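Local coordinates for protein Emp47p (form2) (PDB 2A6Z) that serves as a cargo receptor in the secretion of glycoproteins, recognising carbohydrate through a lectin-like beta-sandwich domain, and is needed for Emp46p to leave the endoplasmic reticulum, at residues 97-102 with 107-112; 148-153 with 207-212; 120-125 with 173-178. All coordinates share one frame; numbering follows the deposited sequence. Where two conformers were deposited one is given.

Contact 1 (97-102 with 107-112); sequences QLYNGP and GLQLLV
The Tyr99 ring lies across the end of Leu111, with methyl CD1 centred beneath one ring face. This is a CH-pi contact between a loop residue and a strand of the beta sandwich found in legume-like lectins: CD1 sits 3.6 Å from the Tyr99 ring centroid and only 5° off the ring normal. The second methyl of Leu111, CD2, is displaced toward the phenol end and approaches Tyr99 OH at 3.8 Å. Leu111 sends its CG away from its own backbone N (chi1 174°), which carries both methyls out to the tyrosine, and the two side chains meet nearly at right angles.

The loop presents its side chains from a tight type I' turn running from Leu98 to Gly101. Two backbone bonds close it, Leu98 N to Gly101 O at 2.9 Å and Gly101 N to Leu98 O at 2.8 Å, and Gln97 and Leu98 together face Gly101 as a classic beta bulge. Tyr99 and Asn100 accept the positive phi angles of the corner. The Tyr99 carbonyl is tied to Thr198, and Asn100 ND2 reaches Glu30 and Gly49, which anchors the turn to other strands of the same sheet.

Two residues before Leu111 on the strand, Gln109 points the same way, toward the turn. Its amide NE2 donates to Ser83 on the adjacent strand 81-88; toward the loop the amide makes van der Waals contacts. The amide plane is turned 48° from the Tyr99 ring and meets it obliquely, NE2 lying 3.8 Å from Tyr99 CD2. Leu98 comes at Gln109 from the opposite direction, and its methyl CD2 stops 3.7 Å from Gln109 OE1.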
ATOM      1  N   GLN A  97     -11.020   2.180  -9.623  1.00  9.09           N
ATOM      2  CA  GLN A  97     -10.597   3.138 -10.607  1.00 10.02           C
ATOM      3  C   GLN A  97      -9.304   3.859 -10.343  1.00  9.53           C
ATOM      4  O   GLN A  97      -8.838   4.623 -11.227  1.00 12.93           O
ATOM      5  CB  GLN A  97     -11.695   4.204 -10.784  1.00  9.99           C
ATOM      6  CG  GLN A  97     -13.014   3.661 -11.301  1.00 12.17           C
ATOM      7  CD  GLN A  97     -14.030   4.757 -11.506  1.00 15.27           C
ATOM      8  OE1 GLN A  97     -13.952   5.484 -12.522  1.00 19.66           O
ATOM      9  NE2 GLN A  97     -14.915   4.974 -10.521  1.00 13.54           N
ATOM     10  N   LEU A  98      -8.666   3.661  -9.188  1.00  8.13           N
ATOM     11  CA  LEU A  98      -7.426   4.380  -8.849  1.00  7.92           C
ATOM     12  C   LEU A  98      -6.363   3.347  -8.492  1.00  7.53           C
ATOM     13  O   LEU A  98      -6.378   2.772  -7.410  1.00  7.76           O
ATOM     14  CB  LEU A  98      -7.723   5.318  -7.666  1.00  8.24           C
ATOM     15  CG  LEU A  98      -6.500   6.122  -7.144  1.00  8.40           C
ATOM     16  CD1 LEU A  98      -5.877   6.941  -8.274  1.00  9.25           C
ATOM     17  CD2 LEU A  98      -6.963   6.976  -5.988  1.00  9.09           C
ATOM     18  N   TYR A  99      -5.478   3.045  -9.474  1.00  7.34           N
ATOM     19  CA  TYR A  99      -4.478   1.985  -9.289  1.00  7.74           C
ATOM     20  C   TYR A  99      -5.140   0.714  -8.795  1.00  7.34           C
ATOM     21  O   TYR A  99      -4.604  -0.050  -7.949  1.00  8.18           O
ATOM     22  CB  TYR A  99      -3.293   2.397  -8.308  1.00  7.97           C
ATOM     23  CG  TYR A  99      -2.578   3.596  -8.903  1.00  6.96           C
ATOM     24  CD1 TYR A  99      -1.556   3.416  -9.821  1.00  7.44           C
ATOM     25  CD2 TYR A  99      -2.976   4.895  -8.632  1.00  7.62           C
ATOM     26  CE1 TYR A  99      -0.913   4.486 -10.403  1.00  7.20           C
ATOM     27  CE2 TYR A  99      -2.350   5.978  -9.222  1.00  7.74           C
ATOM     28  CZ  TYR A  99      -1.318   5.750 -10.122  1.00  7.30           C
ATOM     29  OH  TYR A  99      -0.722   6.873 -10.689  1.00  8.49           O
ATOM     30  N   ASN A 100      -6.286   0.364  -9.389  1.00  8.01           N
ATOM     31  CA  ASN A 100      -7.048  -0.849  -9.045  1.00  8.16           C
ATOM     32  C   ASN A 100      -7.541  -0.877  -7.607  1.00  7.45           C
ATOM     33  O   ASN A 100      -7.831  -1.944  -7.093  1.00  8.41           O
ATOM     34  CB  ASN A 100      -6.235  -2.098  -9.420  1.00  8.06           C
ATOM     35  CG  ASN A 100      -7.129  -3.361  -9.375  1.00  8.86           C
ATOM     36  OD1 ASN A 100      -8.246  -3.340  -9.946  1.00  9.56           O
ATOM     37  ND2 ASN A 100      -6.653  -4.402  -8.746  1.00  9.20           N
ATOM     38  N   GLY A 101      -7.705   0.303  -7.031  1.00  8.61           N
ATOM     39  CA  GLY A 101      -8.316   0.541  -5.756  1.00  7.74           C
ATOM     40  C   GLY A 101      -9.284   1.722  -5.837  1.00  7.39           C
ATOM     41  O   GLY A 101      -9.597   2.186  -6.933  1.00  8.86           O
ATOM     42  N   PRO A 102      -9.821   2.142  -4.701  1.00  7.46           N
ATOM     43  CA  PRO A 102     -10.967   3.061  -4.727  1.00  7.75           C
ATOM     44  C   PRO A 102     -10.594   4.506  -4.976  1.00  8.41           C
ATOM     45  O   PRO A 102      -9.835   5.101  -4.244  1.00  9.42           O
ATOM     46  CB  PRO A 102     -11.585   2.868  -3.334  1.00  9.14           C
ATOM     47  CG  PRO A 102     -10.371   2.482  -2.483  1.00  8.15           C
ATOM     48  CD  PRO A 102      -9.561   1.596  -3.364  1.00  7.42           C
ATOM     49  N   GLY A 107      -9.808   8.083   3.663  1.00  7.83           N
ATOM     50  CA  GLY A 107      -8.665   7.668   4.407  1.00  7.56           C
ATOM     51  C   GLY A 107      -7.373   8.047   3.660  1.00  6.87           C
ATOM     52  O   GLY A 107      -7.260   9.145   3.104  1.00  7.51           O
ATOM     53  N   LEU A 108      -6.409   7.129   3.696  1.00  6.73           N
ATOM     54  CA  LEU A 108      -5.055   7.316   3.229  1.00  6.41           C
ATOM     55  C   LEU A 108      -4.711   6.370   2.088  1.00  6.16           C
ATOM     56  O   LEU A 108      -4.949   5.136   2.164  1.00  7.04           O
ATOM     57  CB  LEU A 108      -4.089   7.017   4.402  1.00  6.49           C
ATOM     58  CG  LEU A 108      -2.581   7.062   4.092  1.00  6.59           C
ATOM     59  CD1 LEU A 108      -2.149   8.500   3.753  1.00  7.53           C
ATOM     60  CD2 LEU A 108      -1.818   6.490   5.274  1.00  7.65           C
ATOM     61  N   GLN A 109      -4.106   6.934   1.036  1.00  5.99           N
ATOM     62  CA  GLN A 109      -3.477   6.180  -0.017  1.00  5.87           C
ATOM     63  C   GLN A 109      -1.971   6.501   0.004  1.00  5.65           C
ATOM     64  O   GLN A 109      -1.589   7.673   0.002  1.00  6.60           O
ATOM     65  CB  GLN A 109      -4.059   6.605  -1.380  1.00  6.46           C
ATOM     66  CG  GLN A 109      -3.422   5.898  -2.569  1.00  7.48           C
ATOM     67  CD  GLN A 109      -3.589   6.641  -3.893  1.00  6.28           C
ATOM     68  OE1 GLN A 109      -3.946   7.802  -3.949  1.00  7.70           O
ATOM     69  NE2 GLN A 109      -3.347   5.948  -4.977  1.00  7.68           N
ATOM     70  N   LEU A 110      -1.147   5.461  -0.028  1.00  5.35           N
ATOM     71  CA  LEU A 110       0.315   5.648  -0.243  1.00  5.26           C
ATOM     72  C   LEU A 110       0.606   5.099  -1.632  1.00  5.47           C
ATOM     73  O   LEU A 110       0.388   3.907  -1.877  1.00  7.11           O
ATOM     74  CB  LEU A 110       1.142   4.897   0.798  1.00  6.07           C
ATOM     75  CG  LEU A 110       0.898   5.326   2.229  1.00  6.17           C
ATOM     76  CD1 LEU A 110       1.715   4.474   3.197  1.00  9.53           C
ATOM     77  CD2 LEU A 110       1.242   6.790   2.458  1.00  6.65           C
ATOM     78  N   LEU A 111       1.092   5.973  -2.502  1.00  5.41           N
ATOM     79  CA  LEU A 111       1.327   5.609  -3.902  1.00  5.64           C
ATOM     80  C   LEU A 111       2.827   5.552  -4.177  1.00  5.07           C
ATOM     81  O   LEU A 111       3.532   6.553  -3.931  1.00  5.52           O
ATOM     82  CB  LEU A 111       0.697   6.649  -4.833  1.00  6.56           C
ATOM     83  CG  LEU A 111       0.991   6.451  -6.333  1.00  6.47           C
ATOM     84  CD1 LEU A 111       0.406   5.148  -6.859  1.00  6.99           C
ATOM     85  CD2 LEU A 111       0.408   7.641  -7.104  1.00  8.28           C
ATOM     86  N   VAL A 112       3.305   4.432  -4.699  1.00  5.31           N
ATOM     87  CA  VAL A 112       4.651   4.320  -5.223  1.00  5.38           C
ATOM     88  C   VAL A 112       4.529   4.245  -6.742  1.00  5.08           C
ATOM     89  O   VAL A 112       3.885   3.362  -7.306  1.00  5.83           O
ATOM     90  CB  VAL A 112       5.394   3.102  -4.637  1.00  6.21           C
ATOM     91  CG1 VAL A 112       6.728   2.923  -5.327  1.00  6.81           C
ATOM     92  CG2 VAL A 112       5.541   3.245  -3.128  1.00  6.74           C
TER

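Contact 2 (148-153 with 207-212); sequences MGYQDS and NAESFE
Gln151 and Glu209 mark where the loop 148-153 passes the chain leading into strand 210-220, their CA atoms 8.2 Å apart, and side chains rather than backbone pairing join the two. The carboxylate of Glu209 is the meeting point. With CG opposite the backbone N (chi1 -172°) and the chain extended beyond it, Glu209 carries that group out to Tyr150 and Gln151. It lies almost coplanar with the Tyr150 ring, the planes only 3° apart, and its OE2 sits at the ring edge 3.4 Å from Tyr150 CE1. The other oxygen takes part in a water bridge: one water is 2.7 Å from Tyr150 OH and donates to Glu209 OE1 at 2.8 Å. The carboxylate thus touches the ring edge directly and reaches the hydroxyl through the water.

Gln151 adds a third group. Its amide, turned 61° from the carboxylate plane, directs NE2 at both oxygens, 3.1 Å from Glu209 OE1 and 3.3 Å from Glu209 OE2, and both bonds are weak. The far end of that amide, OE1, accepts from Gly76 N, while Glu209 OE2 has its stronger partner in Ser71 OG. With these neighbours the buried carboxylate is well supplied with donors, which would be expected to stabilise its negative charge.

Phe211 completes the cluster from the strand. Its rim atom CE1 comes 3.9 Å from Tyr150 CE1, and CG of Glu209 packs over one of its faces toward the rim. Just ahead of the strand, an Asx turn between Asn207 OD1 and Glu209 N (2.9 Å) shapes the approach to Glu209.

Around it, strand 63-72 connects the two segments: Ser71 pairs by backbone with Ser153, while Val72 pairs with Ser210 and Arg70 with Glu212. On the other side of strand 210-220, Phe211 is bonded to Leu41, next to strand 38-40.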
ATOM      1  N   MET A 148      11.878   7.838  -3.925  1.00  5.41           N
ATOM      2  CA  MET A 148      12.034   6.437  -3.586  1.00  6.14           C
ATOM      3  C   MET A 148      12.250   5.633  -4.859  1.00  6.77           C
ATOM      4  O   MET A 148      11.333   5.453  -5.656  1.00  7.30           O
ATOM      5  CB  MET A 148      10.789   5.901  -2.861  1.00  6.77           C
ATOM      6  CG  MET A 148      11.120   4.471  -2.425  1.00  8.60           C
ATOM      7  SD  MET A 148       9.568   3.609  -1.922  0.61  5.83           S
ATOM      8  CE  MET A 148      10.207   1.950  -1.762  0.61  9.38           C
ATOM      9  N   GLY A 149      13.483   5.129  -5.040  1.00  7.82           N
ATOM     10  CA  GLY A 149      13.705   4.242  -6.186  1.00  8.39           C
ATOM     11  C   GLY A 149      13.140   2.835  -5.843  1.00  7.62           C
ATOM     12  O   GLY A 149      13.300   2.314  -4.736  1.00 10.12           O
ATOM     13  N   TYR A 150      12.456   2.239  -6.789  1.00  7.63           N
ATOM     14  CA  TYR A 150      11.812   0.932  -6.564  1.00  7.72           C
ATOM     15  C   TYR A 150      11.922  -0.009  -7.747  1.00  7.50           C
ATOM     16  O   TYR A 150      11.724  -1.212  -7.585  1.00  8.33           O
ATOM     17  CB  TYR A 150      10.328   1.074  -6.102  1.00  7.91           C
ATOM     18  CG  TYR A 150       9.527   1.707  -7.204  1.00  7.11           C
ATOM     19  CD1 TYR A 150       8.816   0.913  -8.134  1.00  7.09           C
ATOM     20  CD2 TYR A 150       9.461   3.107  -7.362  1.00  6.84           C
ATOM     21  CE1 TYR A 150       8.093   1.457  -9.155  1.00  6.52           C
ATOM     22  CE2 TYR A 150       8.729   3.634  -8.424  1.00  7.20           C
ATOM     23  CZ  TYR A 150       8.033   2.837  -9.315  1.00  6.62           C
ATOM     24  OH  TYR A 150       7.373   3.435 -10.332  1.00  7.12           O
ATOM     25  N   GLN A 151      12.121   0.472  -8.980  1.00  7.86           N
ATOM     26  CA  GLN A 151      12.000  -0.443 -10.115  1.00  7.57           C
ATOM     27  C   GLN A 151      13.211  -1.319 -10.233  1.00  7.82           C
ATOM     28  O   GLN A 151      14.325  -0.926  -9.880  1.00  8.68           O
ATOM     29  CB  GLN A 151      11.904   0.303 -11.489  1.00  8.62           C
ATOM     30  CG  GLN A 151      10.538   0.965 -11.656  1.00  8.69           C
ATOM     31  CD  GLN A 151      10.398   1.424 -13.086  1.00  8.37           C
ATOM     32  OE1 GLN A 151      11.312   1.998 -13.649  1.00  8.31           O
ATOM     33  NE2 GLN A 151       9.246   1.175 -13.683  1.00  8.74           N
ATOM     34  N   ASP A 152      12.972  -2.503 -10.790  1.00  8.01           N
ATOM     35  CA  ASP A 152      14.054  -3.341 -11.292  1.00  9.45           C
ATOM     36  C   ASP A 152      15.052  -3.688 -10.194  1.00  9.03           C
ATOM     37  O   ASP A 152      16.273  -3.697 -10.398  1.00 11.01           O
ATOM     38  CB  ASP A 152      14.717  -2.630 -12.499  1.00 11.24           C
ATOM     39  CG  ASP A 152      15.649  -3.498 -13.294  1.00 14.88           C
ATOM     40  OD1 ASP A 152      16.626  -2.929 -13.856  1.00 21.84           O
ATOM     41  OD2 ASP A 152      15.455  -4.734 -13.388  1.00 20.68           O
ATOM     42  N   SER A 153      14.532  -4.041  -9.028  1.00  9.33           N
ATOM     43  CA  SER A 153      15.385  -4.630  -7.970  1.00  9.06           C
ATOM     44  C   SER A 153      14.647  -5.790  -7.350  1.00  7.22           C
ATOM     45  O   SER A 153      13.513  -5.677  -6.904  1.00  7.91           O
ATOM     46  CB  SER A 153      15.750  -3.627  -6.880  1.00  9.31           C
ATOM     47  OG  SER A 153      16.491  -4.280  -5.858  1.00 10.76           O
ATOM     48  N   ASN A 207       5.045  -2.842 -21.235  1.00 11.50           N
ATOM     49  CA  ASN A 207       5.842  -3.296 -20.102  1.00 11.32           C
ATOM     50  C   ASN A 207       5.124  -4.423 -19.360  1.00 10.59           C
ATOM     51  O   ASN A 207       3.909  -4.555 -19.350  1.00 11.69           O
ATOM     52  CB  ASN A 207       6.132  -2.126 -19.089  1.00 10.27           C
ATOM     53  CG  ASN A 207       4.937  -1.841 -18.194  1.00  8.99           C
ATOM     54  OD1 ASN A 207       4.885  -2.408 -17.091  1.00  9.51           O
ATOM     55  ND2 ASN A 207       4.010  -0.989 -18.595  1.00  9.35           N
ATOM     56  N   ALA A 208       5.949  -5.216 -18.664  1.00 11.03           N
ATOM     57  CA  ALA A 208       5.478  -6.271 -17.790  1.00 12.95           C
ATOM     58  C   ALA A 208       5.989  -6.077 -16.366  1.00  9.24           C
ATOM     59  O   ALA A 208       6.436  -7.027 -15.707  1.00 11.31           O
ATOM     60  CB  ALA A 208       5.893  -7.674 -18.306  1.00 16.09           C
ATOM     61  N   GLU A 209       6.011  -4.822 -15.897  1.00  8.49           N
ATOM     62  CA  GLU A 209       6.466  -4.609 -14.524  1.00  7.46           C
ATOM     63  C   GLU A 209       5.641  -5.457 -13.578  1.00  6.83           C
ATOM     64  O   GLU A 209       4.407  -5.484 -13.637  1.00  7.97           O
ATOM     65  CB  GLU A 209       6.269  -3.097 -14.192  1.00  6.97           C
ATOM     66  CG  GLU A 209       6.920  -2.743 -12.832  1.00  7.53           C
ATOM     67  CD  GLU A 209       7.121  -1.242 -12.596  1.00  7.35           C
ATOM     68  OE1 GLU A 209       6.591  -0.414 -13.401  1.00  7.90           O
ATOM     69  OE2 GLU A 209       7.765  -0.896 -11.585  1.00  7.18           O
ATOM     70  N   SER A 210       6.393  -6.122 -12.666  1.00  7.28           N
ATOM     71  CA  SER A 210       5.754  -7.087 -11.750  1.00  7.47           C
ATOM     72  C   SER A 210       5.860  -6.581 -10.323  1.00  6.96           C
ATOM     73  O   SER A 210       6.967  -6.626  -9.747  1.00  7.46           O
ATOM     74  CB  SER A 210       6.446  -8.452 -11.932  1.00  8.36           C
ATOM     75  OG  SER A 210       5.738  -9.416 -11.163  1.00  9.20           O
ATOM     76  N   PHE A 211       4.752  -6.100  -9.793  1.00  7.28           N
ATOM     77  CA  PHE A 211       4.668  -5.633  -8.399  1.00  7.28           C
ATOM     78  C   PHE A 211       4.318  -6.836  -7.529  1.00  7.79           C
ATOM     79  O   PHE A 211       3.341  -7.535  -7.831  1.00  8.49           O
ATOM     80  CB  PHE A 211       3.595  -4.546  -8.275  1.00  7.45           C
ATOM     81  CG  PHE A 211       3.989  -3.240  -8.912  1.00  7.23           C
ATOM     82  CD1 PHE A 211       4.913  -2.414  -8.282  1.00  7.77           C
ATOM     83  CD2 PHE A 211       3.451  -2.877 -10.133  1.00  7.71           C
ATOM     84  CE1 PHE A 211       5.267  -1.189  -8.846  1.00  8.05           C
ATOM     85  CE2 PHE A 211       3.786  -1.623 -10.663  1.00  8.64           C
ATOM     86  CZ  PHE A 211       4.693  -0.801 -10.032  1.00  8.46           C
ATOM     87  N   GLU A 212       5.113  -7.071  -6.499  1.00  8.05           N
ATOM     88  CA  GLU A 212       5.080  -8.334  -5.745  1.00  7.89           C
ATOM     89  C   GLU A 212       5.143  -8.054  -4.242  1.00  7.36           C
ATOM     90  O   GLU A 212       5.891  -7.154  -3.812  1.00  8.97           O
ATOM     91  CB  GLU A 212       6.243  -9.213  -6.130  1.00  8.82           C
ATOM     92  CG  GLU A 212       6.310  -9.409  -7.646  1.00  9.11           C
ATOM     93  CD  GLU A 212       7.312 -10.379  -8.152  1.00 10.03           C
ATOM     94  OE1 GLU A 212       8.178 -10.832  -7.334  1.00  9.66           O
ATOM     95  OE2 GLU A 212       7.222 -10.696  -9.367  1.00 12.18           O
TER
HETATM   96  O   HOH W   1       5.914   1.912 -11.952  1.00  8.72           O

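Contact 3 (120-125 with 173-178); sequences PTLRGQ and VQVDNK
Between the two sheets of the lectin beta sandwich, Leu122 of strand 121-128 projects into the core and meets Val173 and Val175 of strand 170-175. The facing layers hold Leu122 and Val175 with their CA atoms 8.9 Å apart, so side chains alone fill the gap. Leu122 and Val173 reach toward one another tip to tip, with Leu122 CD2 4.0 Å from Val173 CG1. The other branch of the leucine slides past the second valine: Leu122 CD1 is 3.9 Å from Val175 CG2. CD1 also lies 4.1 Å from CG1 of Val173, which places that methyl within reach of both valines. Leu122 was modelled in two conformers, and these contacts are those of the one described, with chi1 -171°, which throws the branch away from the backbone N and across to the other sheet.

Val173 and Val175 are two apart on their strand and therefore face the same way, with Gln174 between them turned from the core toward Arg160. Beyond Val175 the chain reverses in a type I' turn to Lys178, making a hairpin with strand 178-183.

On the opposite face of strand 121-128, Arg123 NE bonds to Thr121 OG1 at 3.0 Å, the oxygen standing 20° out of the guanidinium plane.

Leu122 also touches Ile159 of strand 153-164 and Phe181 of strand 178-183. Its backbone pairs with Cys146 on edge strand 144-147, and its side chain packs against Cys180 on edge strand 178-183; these cysteines are expected to form a disulfide that joins the edges of the two sheets.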
ATOM      1  N   PRO A 120      10.659   8.626  -9.530  1.00  5.56           N
ATOM      2  CA  PRO A 120      10.180   7.607  -8.556  1.00  5.66           C
ATOM      3  C   PRO A 120      10.005   8.208  -7.175  1.00  5.03           C
ATOM      4  O   PRO A 120      10.955   8.764  -6.571  1.00  5.32           O
ATOM      5  CB  PRO A 120      11.273   6.559  -8.618  1.00  6.47           C
ATOM      6  CG  PRO A 120      11.928   6.735  -9.953  1.00  8.35           C
ATOM      7  CD  PRO A 120      11.892   8.229 -10.212  1.00  7.19           C
ATOM      8  N   THR A 121       8.790   8.038  -6.638  1.00  5.24           N
ATOM      9  CA  THR A 121       8.418   8.611  -5.363  1.00  5.18           C
ATOM     10  C   THR A 121       7.526   7.645  -4.576  1.00  4.93           C
ATOM     11  O   THR A 121       6.865   6.759  -5.155  1.00  5.50           O
ATOM     12  CB  THR A 121       7.629   9.923  -5.508  1.00  5.20           C
ATOM     13  OG1 THR A 121       6.583   9.796  -6.490  1.00  5.64           O
ATOM     14  CG2 THR A 121       8.509  11.073  -5.972  1.00  6.38           C
ATOM     15  N   LEU A 122       7.476   7.900  -3.268  1.00  5.10           N
ATOM     16  CA  LEU A 122       6.396   7.446  -2.380  1.00  4.85           C
ATOM     17  C   LEU A 122       5.659   8.687  -1.966  1.00  4.99           C
ATOM     18  O   LEU A 122       6.239   9.625  -1.409  1.00  5.91           O
ATOM     19  CB  LEU A 122       6.979   6.662  -1.183  1.00  4.83           C
ATOM     20  CG  LEU A 122       5.867   5.977  -0.337  0.67  4.93           C
ATOM     21  CD1 LEU A 122       6.533   4.849   0.454  0.67  7.60           C
ATOM     22  CD2 LEU A 122       5.157   6.907   0.650  0.67  4.69           C
ATOM     23  N   ARG A 123       4.350   8.702  -2.201  1.00  5.12           N
ATOM     24  CA  ARG A 123       3.522   9.861  -1.931  1.00  5.51           C
ATOM     25  C   ARG A 123       2.351   9.469  -1.037  1.00  5.05           C
ATOM     26  O   ARG A 123       1.743   8.393  -1.189  1.00  6.46           O
ATOM     27  CB  ARG A 123       2.938  10.411  -3.241  1.00  6.50           C
ATOM     28  CG  ARG A 123       3.994  11.099  -4.104  1.00  7.64           C
ATOM     29  CD  ARG A 123       3.522  11.264  -5.563  1.00  7.03           C
ATOM     30  NE  ARG A 123       4.599  12.005  -6.324  1.00  6.71           N
ATOM     31  CZ  ARG A 123       4.709  13.310  -6.408  1.00  7.28           C
ATOM     32  NH1 ARG A 123       3.836  14.135  -5.802  1.00  7.72           N
ATOM     33  NH2 ARG A 123       5.725  13.822  -7.127  1.00  7.84           N
ATOM     34  N   GLY A 124       1.988  10.390  -0.158  1.00  5.57           N
ATOM     35  CA  GLY A 124       0.739  10.251   0.642  1.00  6.33           C
ATOM     36  C   GLY A 124      -0.347  11.123   0.032  1.00  5.67           C
ATOM     37  O   GLY A 124      -0.140  12.287  -0.319  1.00  6.42           O
ATOM     38  N   GLN A 125      -1.524  10.518  -0.048  1.00  6.06           N
ATOM     39  CA  GLN A 125      -2.710  11.164  -0.560  1.00  6.22           C
ATOM     40  C   GLN A 125      -3.874  10.956   0.456  1.00  6.53           C
ATOM     41  O   GLN A 125      -3.950   9.856   1.048  1.00  6.86           O
ATOM     42  CB  GLN A 125      -3.179  10.604  -1.915  1.00  6.95           C
ATOM     43  CG  GLN A 125      -2.054  10.371  -2.925  1.00  7.50           C
ATOM     44  CD  GLN A 125      -1.367  11.552  -3.546  1.00  6.71           C
ATOM     45  OE1 GLN A 125      -0.145  11.547  -3.683  1.00  7.68           O
ATOM     46  NE2 GLN A 125      -2.137  12.567  -3.979  1.00  7.63           N
ATOM     47  N   VAL A 173       5.882   7.747   7.707  1.00  4.81           N
ATOM     48  CA  VAL A 173       6.238   6.687   6.790  1.00  4.70           C
ATOM     49  C   VAL A 173       7.778   6.638   6.700  1.00  4.82           C
ATOM     50  O   VAL A 173       8.402   7.667   6.473  1.00  5.55           O
ATOM     51  CB  VAL A 173       5.617   6.907   5.406  1.00  5.78           C
ATOM     52  CG1 VAL A 173       6.117   5.871   4.410  1.00  8.15           C
ATOM     53  CG2 VAL A 173       4.095   6.890   5.523  1.00  6.81           C
ATOM     54  N   GLN A 174       8.311   5.434   6.879  1.00  5.09           N
ATOM     55  CA  GLN A 174       9.733   5.141   6.677  1.00  5.39           C
ATOM     56  C   GLN A 174       9.868   4.183   5.508  1.00  5.09           C
ATOM     57  O   GLN A 174       8.985   3.355   5.261  1.00  6.10           O
ATOM     58  CB  GLN A 174      10.312   4.489   7.931  1.00  6.24           C
ATOM     59  CG  GLN A 174      10.335   5.448   9.148  1.00  6.47           C
ATOM     60  CD  GLN A 174      10.448   4.631  10.437  1.00  7.56           C
ATOM     61  OE1 GLN A 174       9.460   4.058  10.865  1.00  8.13           O
ATOM     62  NE2 GLN A 174      11.607   4.531  11.001  1.00 16.61           N
ATOM     63  N   VAL A 175      10.989   4.304   4.791  1.00  5.26           N
ATOM     64  CA  VAL A 175      11.357   3.371   3.744  1.00  5.80           C
ATOM     65  C   VAL A 175      12.720   2.819   4.131  1.00  5.72           C
ATOM     66  O   VAL A 175      13.694   3.568   4.311  1.00  6.59           O
ATOM     67  CB  VAL A 175      11.444   4.093   2.371  1.00  6.56           C
ATOM     68  CG1 VAL A 175      12.005   3.140   1.316  1.00  8.51           C
ATOM     69  CG2 VAL A 175      10.087   4.663   1.976  1.00  7.85           C
ATOM     70  N   ASP A 176      12.759   1.492   4.311  1.00  6.80           N
ATOM     71  CA  ASP A 176      14.014   0.830   4.715  1.00  7.79           C
ATOM     72  C   ASP A 176      14.584   1.512   5.966  1.00  8.18           C
ATOM     73  O   ASP A 176      15.809   1.656   6.094  1.00  9.81           O
ATOM     74  CB  ASP A 176      15.030   0.836   3.588  1.00  8.84           C
ATOM     75  CG  ASP A 176      14.479   0.275   2.277  1.00  7.93           C
ATOM     76  OD1 ASP A 176      13.508  -0.418   2.168  1.00  9.07           O
ATOM     77  OD2 ASP A 176      15.229   0.646   1.269  1.00  9.84           O
ATOM     78  N   ASN A 177      13.699   1.854   6.899  1.00  8.06           N
ATOM     79  CA  ASN A 177      14.034   2.442   8.181  1.00 10.03           C
ATOM     80  C   ASN A 177      14.387   3.913   8.084  1.00 12.97           C
ATOM     81  O   ASN A 177      14.670   4.528   9.090  1.00 30.27           O
ATOM     82  CB  ASN A 177      15.119   1.663   8.922  1.00 14.55           C
ATOM     83  CG  ASN A 177      14.592   0.264   9.200  1.00 22.92           C
ATOM     84  OD1 ASN A 177      13.426   0.131   9.579  1.00 21.77           O
ATOM     85  ND2 ASN A 177      15.449  -0.718   9.009  1.00 39.82           N
ATOM     86  N   LYS A 178      14.405   4.548   6.946  1.00  8.46           N
ATOM     87  CA  LYS A 178      14.741   5.973   6.844  1.00  9.27           C
ATOM     88  C   LYS A 178      13.445   6.755   6.695  1.00  7.07           C
ATOM     89  O   LYS A 178      12.567   6.381   5.905  1.00  7.62           O
ATOM     90  CB  LYS A 178      15.612   6.235   5.626  1.00 11.60           C
ATOM     91  CG  LYS A 178      16.984   5.548   5.801  1.00 23.13           C
ATOM     92  CD  LYS A 178      17.994   6.098   4.795  1.00 38.30           C
ATOM     93  CE  LYS A 178      18.355   7.539   5.156  1.00 49.32           C
ATOM     94  NZ  LYS A 178      19.635   7.635   5.924  1.00 66.16           N
TER

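The three contacts lie in one beta sandwich. Contacts 1 and 3 share a sheet, their centres about 14 Å apart: strands 108-113 and 121-128 are neighbours, bonded from Leu111 N to Arg123 O at 2.8 Å. Contact 1 uses that sheet's outer face, contact 3 its inner one. Contact 2, about 17 Å between centres from contact 1 and about 15 Å from contact 3, lies at one end of the sandwich. Val112 CG1 touches Tyr150 CD2 at 3.4 Å, and Tyr150 CE2 packs 3.9 Å from Pro120 CB. In related lectins sugar binds at loops bordering the concave sheet; no ligand here locates the site.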